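Local coordinates for D-2-hydroxyacid dehydrogensase protein (Ketogulonicigenium vulgare, PDB 4LSW) that probably catalyses the NAD(P)-dependent interconversion of D-2-hydroxyacids and 2-oxoacids, at residues A[110-115]-A[228-233]; A[114-119]-A[141-146]; A[246-251]-A[271-276]. One frame throughout, in Å; residues are numbered along the deposited sequence.

Contact 1: residues A[110-115]-A[228-233]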
loop_
_atom_site.group_PDB
_atom_site.type_symbol
_atom_site.label_atom_id
_atom_site.label_comp_id
_atom_site.label_asym_id
_atom_site.label_seq_id
_atom_site.Cartn_x
_atom_site.Cartn_y
_atom_site.Cartn_z
ATOM N N ALA A 110 -9.732 -9.653 5.879
ATOM C CA ALA A 110 -10.338 -9.359 7.173
ATOM C C ALA A 110 -11.388 -8.264 7.064
ATOM O O ALA A 110 -12.427 -8.326 7.712
ATOM C CB ALA A 110 -9.283 -8.960 8.162
ATOM N N MET A 111 -11.094 -7.262 6.246
ATOM C CA MET A 111 -12.009 -6.154 6.019
ATOM C C MET A 111 -13.300 -6.589 5.333
ATOM O O MET A 111 -14.385 -6.158 5.710
ATOM C CB MET A 111 -11.315 -5.058 5.205
ATOM C CG MET A 111 -10.278 -4.282 6.027
ATOM S SD MET A 111 -9.144 -3.277 5.045
ATOM C CE MET A 111 -10.258 -2.087 4.277
ATOM N N MET A 112 -13.184 -7.430 4.311
ATOM C CA MET A 112 -14.363 -7.991 3.659
ATOM C C MET A 112 -15.246 -8.712 4.674
ATOM O O MET A 112 -16.455 -8.487 4.732
ATOM C CB MET A 112 -13.966 -8.975 2.549
ATOM C CG MET A 112 -15.146 -9.804 2.041
ATOM S SD MET A 112 -14.709 -11.128 0.900
ATOM C CE MET A 112 -13.714 -12.126 1.988
ATOM N N LEU A 113 -14.625 -9.555 5.499
ATOM C CA LEU A 113 -15.371 -10.310 6.493
ATOM C C LEU A 113 -16.030 -9.389 7.512
ATOM O O LEU A 113 -17.199 -9.562 7.848
ATOM C CB LEU A 113 -14.449 -11.306 7.206
ATOM C CG LEU A 113 -14.027 -12.521 6.374
ATOM C CD1 LEU A 113 -12.756 -13.103 6.960
ATOM C CD2 LEU A 113 -15.145 -13.547 6.382
ATOM N N ALA A 114 -15.273 -8.413 8.002
ATOM C CA ALA A 114 -15.787 -7.488 9.007
ATOM C C ALA A 114 -16.975 -6.672 8.501
ATOM O O ALA A 114 -17.943 -6.481 9.226
ATOM C CB ALA A 114 -14.684 -6.571 9.510
ATOM N N GLN A 115 -16.905 -6.202 7.257
ATOM C CA GLN A 115 -18.002 -5.430 6.697
ATOM C C GLN A 115 -19.193 -6.323 6.393
ATOM O O GLN A 115 -20.331 -6.000 6.748
ATOM C CB GLN A 115 -17.548 -4.688 5.437
ATOM C CG GLN A 115 -18.624 -3.778 4.852
ATOM C CD GLN A 115 -19.135 -2.747 5.838
ATOM O OE1 GLN A 115 -18.391 -2.256 6.690
ATOM N NE2 GLN A 115 -20.415 -2.418 5.730
ATOM N N MET A 228 -19.723 -5.273 -2.753
ATOM C CA MET A 228 -18.835 -4.621 -1.814
ATOM C C MET A 228 -17.484 -4.364 -2.470
ATOM O O MET A 228 -16.904 -5.260 -3.087
ATOM C CB MET A 228 -18.648 -5.505 -0.579
ATOM C CG MET A 228 -17.686 -4.905 0.412
ATOM S SD MET A 228 -17.255 -6.004 1.770
ATOM C CE MET A 228 -18.885 -6.414 2.352
ATOM N N LEU A 229 -16.989 -3.139 -2.334
ATOM C CA LEU A 229 -15.677 -2.766 -2.833
ATOM C C LEU A 229 -14.678 -2.743 -1.681
ATOM O O LEU A 229 -14.932 -2.099 -0.662
ATOM C CB LEU A 229 -15.748 -1.376 -3.480
ATOM C CG LEU A 229 -14.462 -0.897 -4.160
ATOM C CD1 LEU A 229 -14.185 -1.676 -5.450
ATOM C CD2 LEU A 229 -14.528 0.611 -4.428
ATOM N N ILE A 230 -13.562 -3.460 -1.824
ATOM C CA ILE A 230 -12.523 -3.440 -0.800
ATOM C C ILE A 230 -11.255 -2.874 -1.400
ATOM O O ILE A 230 -10.725 -3.433 -2.347
ATOM C CB ILE A 230 -12.221 -4.854 -0.232
ATOM C CG1 ILE A 230 -13.489 -5.494 0.346
ATOM C CG2 ILE A 230 -11.122 -4.784 0.829
ATOM C CD1 ILE A 230 -14.204 -6.439 -0.621
ATOM N N ASN A 231 -10.778 -1.751 -0.872
ATOM C CA ASN A 231 -9.563 -1.162 -1.394
ATOM C C ASN A 231 -8.405 -1.155 -0.415
ATOM O O ASN A 231 -8.500 -0.545 0.662
ATOM C CB ASN A 231 -9.782 0.257 -1.914
ATOM C CG ASN A 231 -8.583 0.758 -2.651
ATOM O OD1 ASN A 231 -7.754 -0.031 -3.116
ATOM N ND2 ASN A 231 -8.450 2.077 -2.745
ATOM N N ILE A 232 -7.321 -1.833 -0.800
ATOM C CA ILE A 232 -6.078 -1.855 -0.006
ATOM C C ILE A 232 -4.861 -1.417 -0.832
ATOM O O ILE A 232 -3.712 -1.602 -0.413
ATOM C CB ILE A 232 -5.821 -3.251 0.615
ATOM C CG1 ILE A 232 -5.893 -4.338 -0.466
ATOM C CG2 ILE A 232 -6.814 -3.526 1.737
ATOM C CD1 ILE A 232 -5.677 -5.753 0.055
ATOM N N SER A 233 -5.116 -0.819 -1.999
ATOM C CA SER A 233 -4.065 -0.310 -2.887
ATOM C C SER A 233 -4.307 1.173 -3.143
ATOM O O SER A 233 -5.216 1.729 -2.572
ATOM C CB SER A 233 -4.068 -1.077 -4.209
ATOM O OG SER A 233 -5.284 -0.865 -4.909
#

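Contact 2: residues A[114-119]-A[141-146]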
loop_
_atom_site.group_PDB
_atom_site.type_symbol
_atom_site.label_atom_id
_atom_site.label_comp_id
_atom_site.label_asym_id
_atom_site.label_seq_id
_atom_site.Cartn_x
_atom_site.Cartn_y
_atom_site.Cartn_z
ATOM N N ALA A 114 -15.273 -8.413 8.002
ATOM C CA ALA A 114 -15.787 -7.488 9.007
ATOM C C ALA A 114 -16.975 -6.672 8.501
ATOM O O ALA A 114 -17.943 -6.481 9.226
ATOM C CB ALA A 114 -14.684 -6.571 9.510
ATOM N N GLN A 115 -16.905 -6.202 7.257
ATOM C CA GLN A 115 -18.002 -5.430 6.697
ATOM C C GLN A 115 -19.193 -6.323 6.393
ATOM O O GLN A 115 -20.331 -6.000 6.748
ATOM C CB GLN A 115 -17.548 -4.688 5.437
ATOM C CG GLN A 115 -18.624 -3.778 4.852
ATOM C CD GLN A 115 -19.135 -2.747 5.838
ATOM O OE1 GLN A 115 -18.391 -2.256 6.690
ATOM N NE2 GLN A 115 -20.415 -2.418 5.730
ATOM N N SER A 116 -18.943 -7.465 5.757
ATOM C CA SER A 116 -20.038 -8.350 5.393
ATOM C C SER A 116 -20.809 -8.863 6.611
ATOM O O SER A 116 -22.038 -8.950 6.586
ATOM C CB SER A 116 -19.540 -9.514 4.546
ATOM O OG SER A 116 -20.625 -10.109 3.860
ATOM N N ARG A 117 -20.085 -9.205 7.673
ATOM C CA ARG A 117 -20.720 -9.766 8.870
ATOM C C ARG A 117 -21.021 -8.714 9.939
ATOM O O ARG A 117 -21.458 -9.064 11.040
ATOM C CB ARG A 117 -19.854 -10.891 9.456
ATOM C CG ARG A 117 -19.615 -12.057 8.483
ATOM C CD ARG A 117 -20.927 -12.758 8.122
ATOM N NE ARG A 117 -21.549 -13.286 9.332
ATOM C CZ ARG A 117 -21.296 -14.495 9.824
ATOM N NH1 ARG A 117 -20.464 -15.308 9.187
ATOM N NH2 ARG A 117 -21.876 -14.899 10.950
ATOM N N GLY A 118 -20.821 -7.435 9.599
ATOM C CA GLY A 118 -21.120 -6.325 10.495
ATOM C C GLY A 118 -20.437 -6.404 11.848
ATOM O O GLY A 118 -21.052 -6.145 12.885
ATOM N N ILE A 119 -19.156 -6.751 11.838
ATOM C CA ILE A 119 -18.429 -6.996 13.080
ATOM C C ILE A 119 -18.278 -5.730 13.930
ATOM O O ILE A 119 -18.361 -5.801 15.158
ATOM C CB ILE A 119 -17.061 -7.677 12.793
ATOM C CG1 ILE A 119 -17.292 -9.108 12.309
ATOM C CG2 ILE A 119 -16.150 -7.679 14.025
ATOM C CD1 ILE A 119 -16.021 -9.875 12.026
ATOM N N ARG A 141 -24.603 -10.726 6.172
ATOM C CA ARG A 141 -24.475 -11.415 4.893
ATOM C C ARG A 141 -23.299 -12.380 4.825
ATOM O O ARG A 141 -22.171 -12.038 5.190
ATOM C CB ARG A 141 -24.363 -10.405 3.749
ATOM C CG ARG A 141 -25.595 -9.514 3.579
ATOM C CD ARG A 141 -26.840 -10.324 3.248
ATOM N NE ARG A 141 -26.691 -11.155 2.049
ATOM C CZ ARG A 141 -26.929 -10.746 0.804
ATOM N NH1 ARG A 141 -27.328 -9.499 0.570
ATOM N NH2 ARG A 141 -26.772 -11.585 -0.213
ATOM N N ARG A 142 -23.589 -13.576 4.324
ATOM C CA ARG A 142 -22.601 -14.624 4.119
ATOM C C ARG A 142 -21.431 -14.221 3.220
ATOM O O ARG A 142 -21.589 -13.472 2.241
ATOM C CB ARG A 142 -23.282 -15.859 3.536
ATOM C CG ARG A 142 -22.309 -16.988 3.165
ATOM C CD ARG A 142 -23.039 -18.211 2.634
ATOM N NE ARG A 142 -23.955 -18.787 3.621
ATOM C CZ ARG A 142 -24.714 -19.851 3.377
ATOM N NH1 ARG A 142 -24.653 -20.450 2.186
ATOM N NH2 ARG A 142 -25.533 -20.317 4.311
ATOM N N VAL A 143 -20.252 -14.726 3.557
ATOM C CA VAL A 143 -19.091 -14.602 2.687
ATOM C C VAL A 143 -18.793 -15.891 1.906
ATOM O O VAL A 143 -18.718 -15.869 0.673
ATOM C CB VAL A 143 -17.833 -14.140 3.470
ATOM C CG1 VAL A 143 -16.579 -14.259 2.593
ATOM C CG2 VAL A 143 -18.014 -12.713 3.954
ATOM N N PHE A 144 -18.631 -17.010 2.608
ATOM C CA PHE A 144 -18.117 -18.220 1.968
ATOM C C PHE A 144 -18.972 -18.687 0.798
ATOM O O PHE A 144 -20.198 -18.555 0.810
ATOM C CB PHE A 144 -17.928 -19.374 2.980
ATOM C CG PHE A 144 -19.203 -20.139 3.286
ATOM C CD1 PHE A 144 -20.077 -19.692 4.264
ATOM C CD2 PHE A 144 -19.521 -21.300 2.583
ATOM C CE1 PHE A 144 -21.255 -20.381 4.538
ATOM C CE2 PHE A 144 -20.698 -21.997 2.854
ATOM C CZ PHE A 144 -21.565 -21.531 3.833
ATOM N N GLY A 145 -18.305 -19.232 -0.215
ATOM C CA GLY A 145 -18.983 -19.809 -1.362
ATOM C C GLY A 145 -19.511 -18.801 -2.372
ATOM O O GLY A 145 -20.019 -19.196 -3.424
ATOM N N ARG A 146 -19.386 -17.513 -2.072
ATOM C CA ARG A 146 -19.918 -16.475 -2.946
ATOM C C ARG A 146 -18.852 -16.036 -3.956
ATOM O O ARG A 146 -17.796 -16.664 -4.056
ATOM C CB ARG A 146 -20.481 -15.319 -2.116
ATOM C CG ARG A 146 -21.662 -15.773 -1.214
ATOM C CD ARG A 146 -22.287 -14.622 -0.453
ATOM N NE ARG A 146 -22.934 -13.653 -1.336
ATOM C CZ ARG A 146 -23.246 -12.412 -0.979
ATOM N NH1 ARG A 146 -22.975 -11.976 0.243
ATOM N NH2 ARG A 146 -23.833 -11.600 -1.847
HETATM O O HOH W 1 -22.003 -9.037 1.551
#

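Contact 3: residues A[246-251]-A[271-276]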
loop_
_atom_site.group_PDB
_atom_site.type_symbol
_atom_site.label_atom_id
_atom_site.label_comp_id
_atom_site.label_asym_id
_atom_site.label_seq_id
_atom_site.Cartn_x
_atom_site.Cartn_y
_atom_site.Cartn_z
ATOM N N ALA A 246 -22.314 6.784 -5.355
ATOM C CA ALA A 246 -22.907 5.458 -5.505
ATOM C C ALA A 246 -23.278 4.842 -4.153
ATOM O O ALA A 246 -24.321 4.203 -4.029
ATOM C CB ALA A 246 -21.987 4.545 -6.275
ATOM N N LEU A 247 -22.430 5.036 -3.150
ATOM C CA LEU A 247 -22.748 4.551 -1.806
ATOM C C LEU A 247 -23.956 5.276 -1.227
ATOM O O LEU A 247 -24.816 4.658 -0.600
ATOM C CB LEU A 247 -21.542 4.685 -0.875
ATOM C CG LEU A 247 -20.410 3.702 -1.170
ATOM C CD1 LEU A 247 -19.093 4.168 -0.586
ATOM C CD2 LEU A 247 -20.767 2.326 -0.625
ATOM N N ALA A 248 -24.021 6.587 -1.455
ATOM C CA ALA A 248 -25.149 7.385 -0.987
ATOM C C ALA A 248 -26.464 6.958 -1.641
ATOM O O ALA A 248 -27.502 6.917 -0.975
ATOM C CB ALA A 248 -24.882 8.877 -1.241
ATOM N N ASP A 249 -26.404 6.636 -2.934
ATOM C CA ASP A 249 -27.575 6.298 -3.749
ATOM C C ASP A 249 -28.059 4.865 -3.579
ATOM O O ASP A 249 -29.170 4.525 -3.986
ATOM C CB ASP A 249 -27.255 6.447 -5.241
ATOM C CG ASP A 249 -27.186 7.881 -5.697
ATOM O OD1 ASP A 249 -27.560 8.791 -4.924
ATOM O OD2 ASP A 249 -26.763 8.078 -6.856
ATOM N N GLY A 250 -27.203 4.013 -3.029
ATOM C CA GLY A 250 -27.504 2.595 -2.973
ATOM C C GLY A 250 -27.122 1.839 -4.237
ATOM O O GLY A 250 -27.416 0.654 -4.361
ATOM N N ARG A 251 -26.469 2.519 -5.179
ATOM C CA ARG A 251 -25.978 1.864 -6.387
ATOM C C ARG A 251 -24.806 0.911 -6.097
ATOM O O ARG A 251 -24.564 -0.031 -6.854
ATOM C CB ARG A 251 -25.591 2.890 -7.460
ATOM C CG ARG A 251 -26.779 3.544 -8.155
ATOM C CD ARG A 251 -26.353 4.565 -9.212
ATOM N NE ARG A 251 -25.838 5.789 -8.595
ATOM C CZ ARG A 251 -24.603 6.259 -8.747
ATOM N NH1 ARG A 251 -24.246 7.371 -8.110
ATOM N NH2 ARG A 251 -23.727 5.648 -9.526
ATOM N N ARG A 271 -17.430 9.394 6.365
ATOM C CA ARG A 271 -17.822 9.205 7.753
ATOM C C ARG A 271 -19.348 9.190 7.896
ATOM O O ARG A 271 -19.889 8.566 8.811
ATOM C CB ARG A 271 -17.207 10.322 8.610
ATOM C CG ARG A 271 -17.149 10.061 10.101
ATOM C CD ARG A 271 -16.454 11.214 10.832
ATOM N NE ARG A 271 -15.004 11.048 10.926
ATOM C CZ ARG A 271 -14.112 11.762 10.244
ATOM N NH1 ARG A 271 -14.509 12.715 9.410
ATOM N NH2 ARG A 271 -12.817 11.531 10.402
ATOM N N ASP A 272 -20.032 9.868 6.973
ATOM C CA ASP A 272 -21.490 10.007 7.013
ATOM C C ASP A 272 -22.249 8.802 6.453
ATOM O O ASP A 272 -23.438 8.627 6.719
ATOM C CB ASP A 272 -21.921 11.264 6.244
ATOM C CG ASP A 272 -21.272 12.531 6.774
ATOM O OD1 ASP A 272 -21.015 12.602 7.992
ATOM O OD2 ASP A 272 -21.017 13.448 5.966
ATOM N N LEU A 273 -21.564 7.980 5.667
ATOM C CA LEU A 273 -22.202 6.833 5.030
ATOM C C LEU A 273 -22.337 5.663 6.009
ATOM O O LEU A 273 -21.449 5.435 6.825
ATOM C CB LEU A 273 -21.414 6.431 3.781
ATOM C CG LEU A 273 -21.324 7.522 2.709
ATOM C CD1 LEU A 273 -20.123 7.313 1.790
ATOM C CD2 LEU A 273 -22.616 7.571 1.908
ATOM N N PRO A 274 -23.464 4.937 5.946
ATOM C CA PRO A 274 -23.744 3.834 6.874
ATOM C C PRO A 274 -23.157 2.496 6.428
ATOM O O PRO A 274 -23.276 1.505 7.158
ATOM C CB PRO A 274 -25.269 3.747 6.844
ATOM C CG PRO A 274 -25.629 4.170 5.457
ATOM C CD PRO A 274 -24.610 5.211 5.055
ATOM N N ASN A 275 -22.530 2.477 5.256
ATOM C CA ASN A 275 -22.064 1.235 4.642
ATOM C C ASN A 275 -20.583 1.277 4.281
ATOM O O ASN A 275 -20.162 0.721 3.258
ATOM C CB ASN A 275 -22.877 0.967 3.379
ATOM C CG ASN A 275 -22.971 2.194 2.489
ATOM O OD1 ASN A 275 -22.593 3.295 2.893
ATOM N ND2 ASN A 275 -23.476 2.012 1.277
ATOM N N VAL A 276 -19.790 1.929 5.120
ATOM C CA VAL A 276 -18.366 2.083 4.858
ATOM C C VAL A 276 -17.537 1.695 6.077
ATOM O O VAL A 276 -17.736 2.225 7.174
ATOM C CB VAL A 276 -18.009 3.533 4.468
ATOM C CG1 VAL A 276 -16.514 3.677 4.326
ATOM C CG2 VAL A 276 -18.676 3.923 3.173
#

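Contact 1: residues A[110-115]-A[228-233]
Q115 and M228 make the tight end of this contact between helix 110-115 and strand 228-231. The terminal methyl CE of M228 lies 3.6 Å from CG of Q115, and its SD lies 3.9 Å from CB of the same glutamine. Two torsions set this up: Q115 carries CG anti to its backbone N (chi1 -176°), and M228, stretched as far as its sulfur, bends at chi3 (-54°), which puts CE against the methylenes. The glutamine thus offers its aliphatic stem to the sheet, while its amide end leads away; a residue with an apolar base and a polar tip suits a helix position at the border of the core. Methionine is apt opposite it, long and flexible enough for its end to reach the glutamine stem, with SD 3.9 Å from M112 O.

Two residues along the strand, I230 turns its CD1 to within 4.1 Å of M112 CB, while the remainder of M112 runs off in another direction. Toward the other end the fit is looser. M111 CB stays 4.4 Å from I230 CG2, and M111 SD meets I232 CG2 at 4.1 Å as the two side chains slide past each other in opposite directions. The contact is apolar in the main, van der Waals packing of sulfur and hydrocarbon. On the helix side turned from the strand, L113 points away and is partly exposed.

The axes of 110-115 and 228-231 come within 9.1 Å at 145°, closer to antiparallel than perpendicular. Strand 228-231 lies between strands 200-203 and 254-257 of the parallel Rossmann-type sheet, and helix 101-116 packs on the sheet's face, with M112 on F200 and F202 and M111 on A256 and L277 of strand 276-278.

Contact 2: residues A[114-119]-A[141-146]
S116 sets its OG anti to the backbone N (chi1 -162°), and this turns the hydroxyl to the backbone of R141; in V143, CG2 stands anti to the carbonyl carbon, on the side where it meets S116 CB at 3.6 Å. The hydroxyl donates to R141 O at 2.8 Å, arriving from well above the carbonyl plane. In return R141 N donates to S116 O at 3.1 Å, with an N-H...O angle of 163°. One residue of the helix end is therefore tied twice to one residue of the loop, through its hydroxyl and through its carbonyl. Serine suits the place because it is small enough to be buried beside V143 and F200, yet brings a donor to a backbone oxygen.

S116 is the last residue of helix 101-116, which closes in a Schellman motif: I119 N bonds to A114 O and G118 N to Q115 O. G118 is the C-prime residue, and its positive phi is one that glycine adopts easily. R141 N thus serves a carbonyl at the helix terminus, where the usual helical partners have run out.

Beside this junction, R117 bends at chi2 and chi3, and its CD passes 3.3 Å from R141 O. The R141 side chain leads off to a salt bridge with E226. A water donates to S116 OG at 2.9 Å and accepts a weak bond from R146 NH1. The type II turn from V143 to R146, with G145 taking the positive phi of the third position, is closed by R146 N to V143 O; R146 NH1 reaches back to R142 O, just before the turn, and donates nearly straight, at 2.9 Å and 171°, with the partners in each other's planes.

Contact 3: residues A[246-251]-A[271-276]
L247 sits at the centre of the contact, meeting three side chains of 271-276 at different angles. L273 crosses it at about a right angle, its CD1 lying 4.0 Å from L247 CB. V276 also crosses at about a right angle, with CG2 touching the branch methyl L247 CD1 at 3.8 Å. N275 approaches obliquely: its CG lies between the backbone N and the carbonyl carbon (chi1 48°), which sets CG 3.8 Å from L247 CD2, and its ND2 lies 3.3 Å from the same methyl. Asparagine fits because its amide N-H can donate to G253 O while ND2 and CG touch the leucine. The branches of L247 let it meet its neighbours with different atoms.

The second methyl of L273, CD2, reaches 3.8 Å from A248 N, an approach probably helped by the small A248 side chain. After D249 the chain leaves the helix at G250, where positive phi would press a CB against the preceding carbonyl O, so that glycine is called for. Helix 240-249 is the connection of the beta-alpha-beta crossover from strand 228-231 to strand 254-257, packed here against the approach to edge strand 276-278, as expected of a Rossmann-type domain.

How the contacts relate
Contact 1 is the buried one, contact 2 is partly buried and contact 3 lies at the surface. Contacts 1 and 2 share A114 and Q115 and use successive parts of helix 101-116: its body rests on the sheet through sulfur and hydrocarbon, whereas its C-terminal end is tied to a loop by hydrogen bonds. They also meet directly, M112 and L113 touching V143. Contact 3 is largely apolar, with one asparagine amide, but involves helix 240-249, which follows strand 228-231 in the chain, and its branched side chains gather near the sheet's edge. The polar end of Q115 packs near the backbone of N275 and V276, joining contact 3 to the others.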